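Local atomic coordinates of O-methyltransferase, SAM-dependent (PDB entry 3R3H), a protein that probably transfers methyl groups from S-adenosylmethionine to hydroxyl oxygens of acceptor molecules, working as a dimer with a class I methyltransferase fold. Residues A[52-55]-A[56-59]; A[6-10]-A[11-15]; A[185-188]-A[189-193]. All coordinates share one frame; numbering follows the deposited sequence.

Contact 1 of 3, residues A[52-55]-A[56-59]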
# COMPACT_ATOMS: atom_id res chain seq x y z
N MET A 52 2.02 2.66 -6.90
CA MET A 52 0.99 3.60 -7.34
C MET A 52 0.30 3.13 -8.63
O MET A 52 -0.77 3.61 -9.00
CB MET A 52 1.59 5.00 -7.54
CG MET A 52 2.13 5.65 -6.26
SD MET A 52 2.50 7.41 -6.44
CE MET A 52 3.90 7.32 -7.52
N GLN A 53 0.95 2.19 -9.31
CA GLN A 53 0.40 1.61 -10.54
C GLN A 53 -0.63 0.58 -10.09
O GLN A 53 -1.69 0.43 -10.70
CB GLN A 53 1.50 0.90 -11.32
CG GLN A 53 2.44 1.80 -12.07
CD GLN A 53 3.33 1.02 -13.00
OE1 GLN A 53 3.59 1.44 -14.13
NE2 GLN A 53 3.81 -0.13 -12.53
N MET A 54 -0.27 -0.16 -9.04
CA MET A 54 -1.15 -1.16 -8.46
C MET A 54 -2.41 -0.39 -8.05
O MET A 54 -3.54 -0.78 -8.38
CB MET A 54 -0.47 -1.77 -7.23
CG MET A 54 -1.31 -2.76 -6.45
SD MET A 54 -1.05 -4.45 -6.93
CE MET A 54 -2.24 -4.58 -8.22
N LEU A 55 -2.21 0.73 -7.35
CA LEU A 55 -3.30 1.57 -6.87
C LEU A 55 -4.25 2.01 -7.98
O LEU A 55 -5.48 2.03 -7.79
CB LEU A 55 -2.73 2.79 -6.16
CG LEU A 55 -1.87 2.47 -4.93
CD1 LEU A 55 -1.16 3.72 -4.45
CD2 LEU A 55 -2.73 1.88 -3.83
N ILE A 56 -3.68 2.36 -9.13
CA ILE A 56 -4.47 2.79 -10.27
C ILE A 56 -5.34 1.66 -10.80
O ILE A 56 -6.49 1.88 -11.20
CB ILE A 56 -3.52 3.35 -11.36
CG1 ILE A 56 -3.00 4.71 -10.89
CG2 ILE A 56 -4.22 3.42 -12.73
CD1 ILE A 56 -2.06 5.39 -11.81
N ARG A 57 -4.80 0.44 -10.80
CA ARG A 57 -5.55 -0.71 -11.28
C ARG A 57 -6.68 -0.98 -10.28
O ARG A 57 -7.84 -1.18 -10.68
CB ARG A 57 -4.63 -1.93 -11.37
CG ARG A 57 -3.40 -1.77 -12.25
CD ARG A 57 -2.32 -2.76 -11.84
NE ARG A 57 -1.05 -2.56 -12.53
CZ ARG A 57 0.13 -2.99 -12.07
NH1 ARG A 57 0.21 -3.64 -10.90
NH2 ARG A 57 1.24 -2.79 -12.77
N LEU A 58 -6.35 -0.97 -8.99
CA LEU A 58 -7.33 -1.20 -7.93
C LEU A 58 -8.39 -0.10 -7.88
O LEU A 58 -9.52 -0.33 -7.45
CB LEU A 58 -6.62 -1.33 -6.58
CG LEU A 58 -6.02 -2.69 -6.19
CD1 LEU A 58 -5.29 -3.33 -7.35
CD2 LEU A 58 -5.08 -2.50 -5.03
N THR A 59 -8.02 1.09 -8.32
CA THR A 59 -8.95 2.21 -8.37
C THR A 59 -9.82 2.08 -9.62
O THR A 59 -10.96 2.53 -9.66
CB THR A 59 -8.18 3.56 -8.44
OG1 THR A 59 -7.46 3.78 -7.22
CG2 THR A 59 -9.14 4.72 -8.65

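Contact 2 of 3, residues A[6-10]-A[11-15]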
# COMPACT_ATOMS: atom_id res chain seq x y z
N LEU A 6 11.66 -3.04 10.81
CA LEU A 6 12.48 -3.42 9.65
C LEU A 6 13.42 -2.33 9.13
O LEU A 6 12.99 -1.36 8.50
CB LEU A 6 11.57 -3.90 8.50
N SER A 7 14.72 -2.52 9.38
CA SER A 7 15.74 -1.57 8.93
C SER A 7 16.13 -1.90 7.49
O SER A 7 16.83 -2.89 7.24
CB SER A 7 16.98 -1.65 9.85
N LEU A 8 15.67 -1.09 6.54
CA LEU A 8 15.98 -1.36 5.14
C LEU A 8 17.40 -0.92 4.84
O LEU A 8 17.74 0.24 5.04
CB LEU A 8 15.02 -0.63 4.21
CG LEU A 8 15.14 -1.00 2.72
CD1 LEU A 8 14.86 -2.49 2.52
CD2 LEU A 8 14.18 -0.15 1.90
N THR A 9 18.22 -1.87 4.39
CA THR A 9 19.62 -1.62 4.04
C THR A 9 19.74 -1.60 2.51
O THR A 9 18.80 -1.97 1.80
CB THR A 9 20.56 -2.73 4.61
OG1 THR A 9 20.38 -3.94 3.87
CG2 THR A 9 20.25 -2.99 6.06
N PRO A 10 20.89 -1.14 1.98
CA PRO A 10 21.10 -1.08 0.53
C PRO A 10 21.07 -2.47 -0.11
O PRO A 10 20.58 -2.64 -1.22
CB PRO A 10 22.47 -0.43 0.40
CG PRO A 10 22.52 0.46 1.58
CD PRO A 10 21.97 -0.41 2.68
N GLU A 11 21.61 -3.44 0.62
CA GLU A 11 21.66 -4.81 0.13
C GLU A 11 20.28 -5.43 0.00
O GLU A 11 20.02 -6.17 -0.93
CB GLU A 11 22.51 -5.68 1.06
CG GLU A 11 23.97 -5.27 1.15
CD GLU A 11 24.22 -4.23 2.23
OE1 GLU A 11 23.64 -3.13 2.14
OE2 GLU A 11 25.00 -4.52 3.16
N LEU A 12 19.41 -5.12 0.95
CA LEU A 12 18.05 -5.65 0.94
C LEU A 12 17.17 -4.92 -0.08
O LEU A 12 16.30 -5.51 -0.71
CB LEU A 12 17.44 -5.55 2.34
CG LEU A 12 16.10 -6.23 2.59
CD1 LEU A 12 16.16 -7.72 2.24
CD2 LEU A 12 15.73 -6.03 4.05
N TYR A 13 17.40 -3.62 -0.21
CA TYR A 13 16.66 -2.79 -1.15
C TYR A 13 16.98 -3.33 -2.53
O TYR A 13 16.14 -3.34 -3.43
CB TYR A 13 17.10 -1.34 -1.03
CG TYR A 13 16.39 -0.41 -1.98
CD1 TYR A 13 15.02 -0.18 -1.86
CD2 TYR A 13 17.09 0.24 -2.99
CE1 TYR A 13 14.35 0.68 -2.73
CE2 TYR A 13 16.43 1.11 -3.87
CZ TYR A 13 15.06 1.33 -3.73
OH TYR A 13 14.41 2.18 -4.59
N LYS A 14 18.23 -3.76 -2.69
CA LYS A 14 18.72 -4.33 -3.93
C LYS A 14 17.90 -5.59 -4.25
O LYS A 14 17.50 -5.81 -5.40
CB LYS A 14 20.20 -4.73 -3.78
CG LYS A 14 21.15 -4.14 -4.81
CD LYS A 14 21.71 -2.77 -4.36
CE LYS A 14 20.67 -1.64 -4.41
NZ LYS A 14 21.24 -0.33 -3.96
N TYR A 15 17.66 -6.40 -3.22
CA TYR A 15 16.89 -7.64 -3.32
C TYR A 15 15.43 -7.33 -3.65
O TYR A 15 14.84 -7.92 -4.57
CB TYR A 15 16.97 -8.40 -1.98
CG TYR A 15 16.33 -9.77 -1.98
CD1 TYR A 15 16.77 -10.77 -2.85
CD2 TYR A 15 15.27 -10.07 -1.11
CE1 TYR A 15 16.17 -12.04 -2.86
CE2 TYR A 15 14.67 -11.33 -1.11
CZ TYR A 15 15.12 -12.31 -1.99
OH TYR A 15 14.50 -13.55 -2.02

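Contact 3 of 3, residues A[185-188]-A[189-193]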
# COMPACT_ATOMS: atom_id res chain seq x y z
N GLY A 185 9.29 26.62 7.61
CA GLY A 185 7.87 26.53 7.37
C GLY A 185 7.41 25.30 6.61
O GLY A 185 6.20 25.08 6.47
N GLN A 186 8.35 24.50 6.10
CA GLN A 186 8.00 23.29 5.35
C GLN A 186 7.66 22.16 6.29
O GLN A 186 6.67 21.44 6.08
CB GLN A 186 9.15 22.87 4.45
CG GLN A 186 9.46 23.89 3.42
CD GLN A 186 10.95 24.06 3.25
OE1 GLN A 186 11.63 23.15 2.78
NE2 GLN A 186 11.47 25.23 3.64
N THR A 187 8.48 21.98 7.32
CA THR A 187 8.22 20.94 8.29
C THR A 187 7.13 21.43 9.24
O THR A 187 6.56 20.68 10.01
CB THR A 187 9.52 20.57 9.07
OG1 THR A 187 9.33 20.83 10.47
CG2 THR A 187 10.70 21.37 8.55
N ARG A 188 6.83 22.72 9.16
CA ARG A 188 5.80 23.33 9.98
C ARG A 188 4.45 23.03 9.36
O ARG A 188 3.45 22.86 10.06
CB ARG A 188 6.03 24.84 10.05
CG ARG A 188 4.92 25.60 10.73
CD ARG A 188 5.00 27.07 10.37
NE ARG A 188 3.86 27.81 10.89
CZ ARG A 188 3.66 28.08 12.18
NH1 ARG A 188 4.53 27.65 13.08
NH2 ARG A 188 2.59 28.78 12.55
N GLU A 189 4.42 22.97 8.03
CA GLU A 189 3.20 22.68 7.28
C GLU A 189 2.87 21.21 7.27
O GLU A 189 1.70 20.81 7.30
CB GLU A 189 3.35 23.16 5.86
CG GLU A 189 2.88 24.57 5.66
CD GLU A 189 1.38 24.69 5.80
OE1 GLU A 189 0.93 25.51 6.64
OE2 GLU A 189 0.65 23.97 5.06
N ILE A 190 3.90 20.38 7.20
CA ILE A 190 3.68 18.94 7.21
C ILE A 190 3.02 18.62 8.55
O ILE A 190 1.94 18.04 8.58
CB ILE A 190 5.02 18.14 7.08
CG1 ILE A 190 5.84 18.63 5.86
CG2 ILE A 190 4.72 16.64 7.02
CD1 ILE A 190 5.19 18.45 4.52
N LYS A 191 3.68 19.01 9.65
CA LYS A 191 3.19 18.77 11.00
C LYS A 191 1.75 19.25 11.16
O LYS A 191 0.95 18.60 11.83
CB LYS A 191 4.08 19.46 12.03
CG LYS A 191 5.46 18.86 12.16
CD LYS A 191 6.37 19.69 13.05
CE LYS A 191 5.89 19.69 14.50
NZ LYS A 191 6.81 20.45 15.41
N LYS A 192 1.44 20.38 10.54
CA LYS A 192 0.09 20.93 10.61
C LYS A 192 -0.88 20.03 9.87
O LYS A 192 -1.96 19.73 10.39
CB LYS A 192 0.02 22.33 9.99
CG LYS A 192 0.56 23.46 10.84
CD LYS A 192 0.20 24.83 10.25
CE LYS A 192 0.83 25.99 11.04
NZ LYS A 192 0.63 27.33 10.40
N LEU A 193 -0.52 19.60 8.66
CA LEU A 193 -1.38 18.74 7.85
C LEU A 193 -1.63 17.38 8.48
O LEU A 193 -2.74 16.84 8.39
CB LEU A 193 -0.80 18.53 6.45
CG LEU A 193 -1.69 17.60 5.60
CD1 LEU A 193 -2.93 18.36 5.11
CD2 LEU A 193 -0.91 17.05 4.44

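Contact 1 of 3, residues A[52-55]-A[56-59]
One face of the Arg57 guanidinium is laid over the helix backbone one turn earlier: Met54 N lies 3.8 Å above the guanidinium plane, offset toward the rim, with the carbonyl carbon of Gln53 beside it. At the edge, in the guanidinium plane, sits the terminal methyl of Met54, its CE 3.8 Å from Arg57 NH1. Arg57 reaches back because CG stands beside its own backbone N (chi1 -57°) and the chain then runs extended as far as NE, passing the Gln53 carbonyl on the way. The Gln53 side chain crosses that of Arg57 at a slant, with its aliphatic CB near Arg57 NH2. Met54 serves two neighbours. Its chain bends at chi2 (94°) and chi3, which brings CE 3.4 Å from Leu58 CD1, while its axis lies roughly square to that of Arg57.

All this happens within the last two turns of helix 46-59, which leads into strand 63-68 of the Rossmann-like methyltransferase sheet. The chain is held by regular i to i+4 bonds, such as Leu58 N to Met54 O at 2.9 Å. Leu55 O takes two donors, the backbone N of Thr59 and, at 2.7 Å, Thr59 OG1, which approach from opposite faces of the carbonyl plane. The hydroxyl bonds back to its own helix, as threonines in helices often do.

Met52 and Ile56 turn to the protein interior, where both meet Met78 of helix 73-80 and reach Phe141 and Phe139 respectively on strand 137-143. The Arg57 flank instead faces the dimer partner: the guanidinium makes a cation-pi contact with Phe204 of the second subunit, and Met54, Arg57 and Leu58 pack on Gln218 of that same neighbouring chain.

Contact 2 of 3, residues A[6-10]-A[11-15]
Thr9 meets Leu12 through its hydroxyl: Leu12 N donates to Thr9 OG1 at 3.3 Å, with an N-H...O angle of 155°. The hydroxyl can turn to that amide because chi1 of 72° puts OG1 between the backbone N and the carbonyl carbon of Thr9. The same Leu12 N also makes a weak, strongly bent bond to Thr9 O, so the side-chain oxygen is the better aligned of its two acceptors. Thr9 O has a second donor in Tyr13 N at 3.0 Å, and this bond begins the regular helical pattern. Next in line, Lys14 N donates to Pro10 O at 3.0 Å. The Lys14 side chain is bent at chi2 and chi3 and curls back over that carbonyl, with CD and CE close against the oxygen.

Pro10, whose nitrogen carries no hydrogen, asks for no acceptor in the first turn. The Glu11 side chain lies alongside its ring, pointing the same way, and brings OE1 within 3.2 Å of Pro10 CD. Ahead of the helix, Leu8 folds its branched end onto the first turn: CD1 rests 3.9 Å from Leu12 CG, the two side chains crossing at about a right angle, while CD2 approaches Tyr13 CD1 obliquely.

The phenolic oxygens find their partners further off, Tyr13 OH bonding to Glu47 OE1 and Tyr15 OH to Asn194 ND2 of the second subunit. Leu12 packs on Ile178 of that subunit, and the Tyr13 ring meets its His5. Thr9 followed by Pro10 is a classic helix start, a threonine N-cap with proline at N1, here opening helix 10-20 beside the dimer partner.

Contact 3 of 3, residues A[185-188]-A[189-193]
Glu189 lays its CB and CG against the carbonyl oxygen of Gly185, each 3.5 Å from Gly185 O. Its amide N is shared by two weak bonds, to Gly185 O and to Gln186 O. Ile190 follows with a firmer link, its N donating to Gln186 O at 3.2 Å. CG1 stands beside the Ile190 backbone N (chi1 -53°), which turns that branch back toward the same carbonyl.

Lys191 N makes a weak bond to Thr187 O. The lysine's aliphatic part runs side by side with Thr187, pointing the same way, and its CD passes 3.2 Å from Thr187 O before the chain bends at chi3. The Thr187 hydroxyl is engaged elsewhere, hydrogen-bonded to Lys176 O.

Lys192 carries the main side-chain meeting. Its N donates to Arg188 O at 3.2 Å, and its extended chain crosses that of Arg188 at a slant. CE lies over one face of the Arg188 guanidinium, 3.5 Å from Arg188 NE, and NZ comes to 3.3 Å of Arg188 NH2. Two positive ends this close would be expected to repel. Both residues are exposed, and Arg188 also touches a crystal neighbour.

Leu193 closes the segment with its N bonded to Glu189 O. Together with Glu189 it packs on Leu150 of helix 149-159, and it also reaches Tyr153; Ile190 meets Tyr149 there. Gln186 and Thr187 touch Trp173 in the loop between strand 164-169 and this helix. Helix 185-198 thus lies against helix 149-159 and leads on to strand 203-208 at the antiparallel end of the sheet.

How the contacts relate
Contact 2 comes first along the chain, contact 1 next and contact 3 last, each a local piece of a different helix: 10-20, 46-59 and 185-198. None touches another. The centres of contacts 1 and 2 are 24 Å apart, those of contacts 1 and 3 28 Å, and those of contacts 2 and 3 29 Å. Contacts 1 and 3 lie on opposite sides of the chain's centre; their helices lead into strands 63-68 and 203-208 of one seven-stranded mixed sheet. Contacts 1 and 2 both meet the second subunit, one near the end of its helix and the other at a helix start, so the dimer interface draws on separate parts of the chain.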